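Local coordinates for beta-fructofuranosidase (Bifidobacterium adolescentis, PDB 6NOB), which probably hydrolyses terminal fructose units from sucrose and related beta-fructofuranosides, at residues H224-T227 against S232-T235; A256-A259 against G264-F267. All coordinates share one frame; numbering follows the deposited sequence.

Interaction 1: residues H224-T227 against S232-T235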
ATOM      1  N   HIS A 224      -5.927  -8.170  14.538  1.00 34.27           N
ATOM      2  CA  HIS A 224      -4.766  -8.975  14.888  1.00 29.17           C
ATOM      3  C   HIS A 224      -4.496  -8.848  16.379  1.00 34.96           C
ATOM      4  O   HIS A 224      -4.470  -7.735  16.918  1.00 32.14           O
ATOM      5  CB  HIS A 224      -3.540  -8.535  14.082  1.00 31.69           C
ATOM      6  CG  HIS A 224      -2.314  -9.360  14.330  1.00 32.05           C
ATOM      7  ND1 HIS A 224      -1.889 -10.340  13.458  1.00 32.58           N
ATOM      8  CD2 HIS A 224      -1.409  -9.336  15.337  1.00 33.55           C
ATOM      9  CE1 HIS A 224      -0.781 -10.890  13.923  1.00 31.29           C
ATOM     10  NE2 HIS A 224      -0.470 -10.300  15.062  1.00 29.99           N
ATOM     11  N   LEU A 225      -4.309  -9.989  17.038  1.00 36.33           N
ATOM     12  CA  LEU A 225      -3.933 -10.042  18.446  1.00 34.14           C
ATOM     13  C   LEU A 225      -2.843 -11.088  18.601  1.00 38.22           C
ATOM     14  O   LEU A 225      -3.033 -12.243  18.206  1.00 38.65           O
ATOM     15  CB  LEU A 225      -5.134 -10.381  19.332  1.00 30.35           C
ATOM     16  CG  LEU A 225      -4.811 -10.811  20.761  1.00 32.78           C
ATOM     17  CD1 LEU A 225      -4.216  -9.654  21.553  1.00 26.88           C
ATOM     18  CD2 LEU A 225      -6.056 -11.355  21.442  1.00 32.42           C
ATOM     19  N   GLU A 226      -1.709 -10.690  19.175  1.00 34.22           N
ATOM     20  CA  GLU A 226      -0.557 -11.576  19.268  1.00 36.82           C
ATOM     21  C   GLU A 226       0.216 -11.293  20.547  1.00 39.47           C
ATOM     22  O   GLU A 226       0.500 -10.133  20.859  1.00 44.73           O
ATOM     23  CB  GLU A 226       0.361 -11.406  18.053  1.00 36.02           C
ATOM     24  CG  GLU A 226       1.700 -12.113  18.185  1.00 40.82           C
ATOM     25  CD  GLU A 226       2.570 -11.948  16.954  1.00 45.38           C
ATOM     26  OE1 GLU A 226       2.149 -11.232  16.021  1.00 45.16           O
ATOM     27  OE2 GLU A 226       3.675 -12.531  16.921  1.00 52.19           O
ATOM     28  N   THR A 227       0.553 -12.353  21.275  1.00 33.12           N
ATOM     29  CA  THR A 227       1.452 -12.248  22.416  1.00 39.10           C
ATOM     30  C   THR A 227       2.884 -12.153  21.903  1.00 42.92           C
ATOM     31  O   THR A 227       3.369 -13.079  21.246  1.00 46.52           O
ATOM     32  CB  THR A 227       1.283 -13.458  23.334  1.00 41.13           C
ATOM     33  OG1 THR A 227      -0.102 -13.610  23.675  1.00 37.29           O
ATOM     34  CG2 THR A 227       2.106 -13.293  24.607  1.00 32.01           C
ATOM     35  N   SER A 232       2.644 -18.892  18.009  1.00 38.99           N
ATOM     36  CA  SER A 232       1.477 -19.748  18.171  1.00 37.64           C
ATOM     37  C   SER A 232       0.322 -19.052  18.873  1.00 36.30           C
ATOM     38  O   SER A 232      -0.746 -19.658  19.012  1.00 41.55           O
ATOM     39  CB  SER A 232       1.866 -21.014  18.937  1.00 35.86           C
ATOM     40  OG  SER A 232       1.895 -20.777  20.334  1.00 35.29           O
ATOM     41  N   SER A 233       0.508 -17.813  19.317  1.00 38.54           N
ATOM     42  CA  SER A 233      -0.543 -17.026  19.945  1.00 38.24           C
ATOM     43  C   SER A 233      -1.251 -16.097  18.969  1.00 37.95           C
ATOM     44  O   SER A 233      -2.178 -15.389  19.377  1.00 42.95           O
ATOM     45  CB  SER A 233       0.039 -16.201  21.096  1.00 36.85           C
ATOM     46  OG  SER A 233       0.733 -15.070  20.597  1.00 41.87           O
ATOM     47  N   VAL A 234      -0.835 -16.079  17.701  1.00 29.43           N
ATOM     48  CA  VAL A 234      -1.408 -15.147  16.733  1.00 36.19           C
ATOM     49  C   VAL A 234      -2.890 -15.450  16.560  1.00 36.88           C
ATOM     50  O   VAL A 234      -3.277 -16.575  16.220  1.00 38.08           O
ATOM     51  CB  VAL A 234      -0.656 -15.218  15.398  1.00 37.14           C
ATOM     52  CG1 VAL A 234      -1.485 -14.588  14.284  1.00 35.23           C
ATOM     53  CG2 VAL A 234       0.702 -14.531  15.513  1.00 32.57           C
ATOM     54  N   THR A 235      -3.725 -14.444  16.796  1.00 39.55           N
ATOM     55  CA  THR A 235      -5.178 -14.563  16.719  1.00 35.34           C
ATOM     56  C   THR A 235      -5.674 -13.543  15.700  1.00 36.39           C
ATOM     57  O   THR A 235      -5.767 -12.349  16.005  1.00 35.49           O
ATOM     58  CB  THR A 235      -5.809 -14.337  18.091  1.00 31.23           C
ATOM     59  OG1 THR A 235      -5.185 -15.196  19.053  1.00 34.27           O
ATOM     60  CG2 THR A 235      -7.303 -14.625  18.058  1.00 31.74           C
TER

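Interaction 2: residues A256-A259 against G264-F267. With EDO (1,2-ethanediol), chain C.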
ATOM      1  N   ALA A 256     -15.915 -13.395  10.371  1.00 34.31           N
ATOM      2  CA  ALA A 256     -15.317 -14.628   9.862  1.00 37.26           C
ATOM      3  C   ALA A 256     -14.130 -15.027  10.722  1.00 36.22           C
ATOM      4  O   ALA A 256     -13.190 -14.244  10.889  1.00 35.45           O
ATOM      5  CB  ALA A 256     -14.889 -14.465   8.402  1.00 22.14           C
ATOM      6  N   LEU A 257     -14.171 -16.247  11.251  1.00 40.01           N
ATOM      7  CA  LEU A 257     -13.067 -16.845  11.986  1.00 36.34           C
ATOM      8  C   LEU A 257     -12.437 -17.959  11.159  1.00 36.64           C
ATOM      9  O   LEU A 257     -12.994 -18.412  10.155  1.00 36.11           O
ATOM     10  CB  LEU A 257     -13.541 -17.396  13.335  1.00 31.03           C
ATOM     11  CG  LEU A 257     -14.505 -16.524  14.137  1.00 35.56           C
ATOM     12  CD1 LEU A 257     -14.896 -17.232  15.421  1.00 31.72           C
ATOM     13  CD2 LEU A 257     -13.880 -15.169  14.438  1.00 34.32           C
ATOM     14  N   ARG A 258     -11.257 -18.398  11.594  1.00 39.89           N
ATOM     15  CA  ARG A 258     -10.612 -19.547  10.968  1.00 35.01           C
ATOM     16  C   ARG A 258     -11.546 -20.751  11.006  1.00 34.80           C
ATOM     17  O   ARG A 258     -12.090 -21.099  12.060  1.00 35.02           O
ATOM     18  CB  ARG A 258      -9.288 -19.859  11.670  1.00 31.07           C
ATOM     19  CG  ARG A 258      -8.240 -18.758  11.505  1.00 34.34           C
ATOM     20  CD  ARG A 258      -6.873 -19.143  12.051  1.00 36.44           C
ATOM     21  NE  ARG A 258      -6.970 -19.774  13.359  1.00 48.26           N
ATOM     22  CZ  ARG A 258      -6.518 -20.990  13.639  1.00 37.61           C
ATOM     23  NH1 ARG A 258      -5.921 -21.712  12.706  1.00 38.28           N
ATOM     24  NH2 ARG A 258      -6.657 -21.478  14.858  1.00 46.37           N
ATOM     25  N   ALA A 259     -11.743 -21.378   9.844  1.00 31.83           N
ATOM     26  CA  ALA A 259     -12.780 -22.399   9.725  1.00 32.51           C
ATOM     27  C   ALA A 259     -12.466 -23.640  10.554  1.00 37.36           C
ATOM     28  O   ALA A 259     -13.389 -24.304  11.036  1.00 43.06           O
ATOM     29  CB  ALA A 259     -12.983 -22.775   8.256  1.00 30.67           C
ATOM     30  N   GLY A 264      -3.807 -21.882   8.900  1.00 42.20           N
ATOM     31  CA  GLY A 264      -2.702 -21.182   9.522  1.00 39.30           C
ATOM     32  C   GLY A 264      -3.204 -20.081  10.435  1.00 40.31           C
ATOM     33  O   GLY A 264      -4.255 -19.482  10.203  1.00 40.62           O
ATOM     34  N   TYR A 265      -2.450 -19.829  11.508  1.00 38.72           N
ATOM     35  CA  TYR A 265      -2.785 -18.708  12.380  1.00 35.04           C
ATOM     36  C   TYR A 265      -2.790 -17.394  11.611  1.00 37.81           C
ATOM     37  O   TYR A 265      -3.588 -16.499  11.915  1.00 35.58           O
ATOM     38  CB  TYR A 265      -1.811 -18.646  13.555  1.00 36.51           C
ATOM     39  CG  TYR A 265      -1.988 -19.774  14.543  1.00 36.89           C
ATOM     40  CD1 TYR A 265      -3.250 -20.118  15.016  1.00 36.32           C
ATOM     41  CD2 TYR A 265      -0.895 -20.501  15.000  1.00 35.21           C
ATOM     42  CE1 TYR A 265      -3.416 -21.155  15.921  1.00 39.41           C
ATOM     43  CE2 TYR A 265      -1.051 -21.537  15.898  1.00 31.33           C
ATOM     44  CZ  TYR A 265      -2.312 -21.859  16.357  1.00 39.43           C
ATOM     45  OH  TYR A 265      -2.468 -22.888  17.255  1.00 46.13           O
ATOM     46  N   ASP A 266      -1.913 -17.261  10.617  1.00 38.93           N
ATOM     47  CA  ASP A 266      -1.991 -16.157   9.669  1.00 35.83           C
ATOM     48  C   ASP A 266      -3.242 -16.323   8.812  1.00 40.50           C
ATOM     49  O   ASP A 266      -3.348 -17.278   8.035  1.00 36.12           O
ATOM     50  CB  ASP A 266      -0.740 -16.123   8.793  1.00 35.85           C
ATOM     51  CG  ASP A 266       0.538 -15.992   9.602  1.00 41.96           C
ATOM     52  OD1 ASP A 266       0.776 -14.899  10.155  1.00 39.42           O
ATOM     53  OD2 ASP A 266       1.303 -16.980   9.682  1.00 41.26           O
ATOM     54  N   PHE A 267      -4.184 -15.392   8.950  1.00 34.61           N
ATOM     55  CA  PHE A 267      -5.487 -15.505   8.307  1.00 33.23           C
ATOM     56  C   PHE A 267      -6.077 -14.106   8.188  1.00 37.24           C
ATOM     57  O   PHE A 267      -6.850 -13.683   9.054  1.00 39.13           O
ATOM     58  CB  PHE A 267      -6.384 -16.443   9.123  1.00 37.29           C
ATOM     59  CG  PHE A 267      -7.828 -16.459   8.696  1.00 35.09           C
ATOM     60  CD1 PHE A 267      -8.195 -16.933   7.447  1.00 28.31           C
ATOM     61  CD2 PHE A 267      -8.824 -16.040   9.567  1.00 29.78           C
ATOM     62  CE1 PHE A 267      -9.527 -16.962   7.062  1.00 26.54           C
ATOM     63  CE2 PHE A 267     -10.153 -16.070   9.190  1.00 30.57           C
ATOM     64  CZ  PHE A 267     -10.504 -16.530   7.934  1.00 28.31           C
TER
HETATM   65  C1  EDO C 802      -9.544 -17.417  15.789  1.00 43.27           C
HETATM   66  O1  EDO C 802      -8.673 -18.327  15.105  1.00 35.74           O
HETATM   67  C2  EDO C 802     -10.024 -16.313  14.853  1.00 42.00           C
HETATM   68  O2  EDO C 802     -10.091 -16.783  13.499  1.00 37.50           O

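Interaction 1: residues H224-T227 against S232-T235
Leu225 and Thr235 pair across the neck of a beta hairpin that joins strands 216-227 and 235-243, the two inner strands of a four-stranded antiparallel sheet consistent with one blade of the five-bladed propeller of family 32. Two backbone hydrogen bonds make them an antiparallel hydrogen-bonded pair, with Thr235 N lying 2.7 Å from Leu225 O and Leu225 N 3.0 Å from Thr235 O. Both side chains rise from the same sheet face.

Beyond this pair a serine takes over the bonding. Ser233 OG accepts Thr227 N at 2.8 Å and is also bonded to Asp230 O, so one hydroxyl ties the strand end to the turn. With chi1 at 77°, the hydroxyl sits between Ser233's own N and carbonyl carbon and comes within 3.2 Å of Thr227 CB. Thr235 OG1 donates to Ser233 O from above the carbonyl plane, a short link within 232-235.

The nonpolar part rests on Val234. Its CG2 lies against the Glu226 carboxylate, 3.5 Å from CD, while CG1 meets CE1 of His224 at 3.8 Å. On this side His224 and Glu226 project together from the strand. The imidazole is bonded at both nitrogens, ND1 to Glu236 OE2 and NE2 to Glu226, and its ring stacks with that of Phe195. Flanked by two carboxylates, it would probably tend toward the protonated form. Its NE2 donates at 2.9 Å to Glu226 OE1, which lies almost in the ring plane and receives the proton on the anti side of the carboxylate.

Interaction 2: residues A256-A259 against G264-F267
Ala256 O faces the edge of the Phe267 ring, 3.9 Å from CE2, in the connection from strand 253-256 to strand 268-273 of the next sheet. The chain continues past the same ring corner, with Leu257 C 3.6 Å from Phe267 CE2. The CB of Leu257 points away from 264-267, and CB and CD2 border a bound 1,2-ethanediol.

Arg258 carries most of the contact. Its CA lies over the Phe267 ring in a CH-pi contact, 4.3 Å from the centroid, and its CG comes within 3.4 Å of Phe267 CD2. Arg258 CD lies 3.2 Å from Gly264 O, and beyond it the bend at chi3 (-45°) turns the guanidinium so that one of its faces meets the edge of the Tyr265 ring. The two planes are 57° apart, and Arg258 NH2 comes 3.4 Å from Tyr265 CE1. The diol, probably from the crystallisation liquor, spans the arginine, O2 accepting from the backbone N and O1 from NE.

An alanine here is likely to leave Phe267 without the methylene that lies over its face at CD2 and the Tyr265 ring edge without its flat partner. No hydrogen bond crosses between 256-259 and 264-267, which implies that the two segments hold together by the packing of methylenes and flat groups.

Neither contact is deep core: both are partly buried, more than 20 Å from the chain centre, and in series along the chain. Interaction 1 closes a hairpin inside one sheet, and its chemistry is mainly backbone and hydroxyl hydrogen bonds. Interaction 2 shapes the connection from the last strand of that sheet to strand 268-273 of the next, by contacts of arginine methylenes and aromatic rings. They touch directly, Tyr265 CB lying 3.7 Å from Val234 O. Glu236 joins them further: its carboxylate bonds His224 ND1 through OE2 and Phe267 N through OE1, linking the hairpin to the chain entering the Arg-Asp-Pro motif that begins at Arg268.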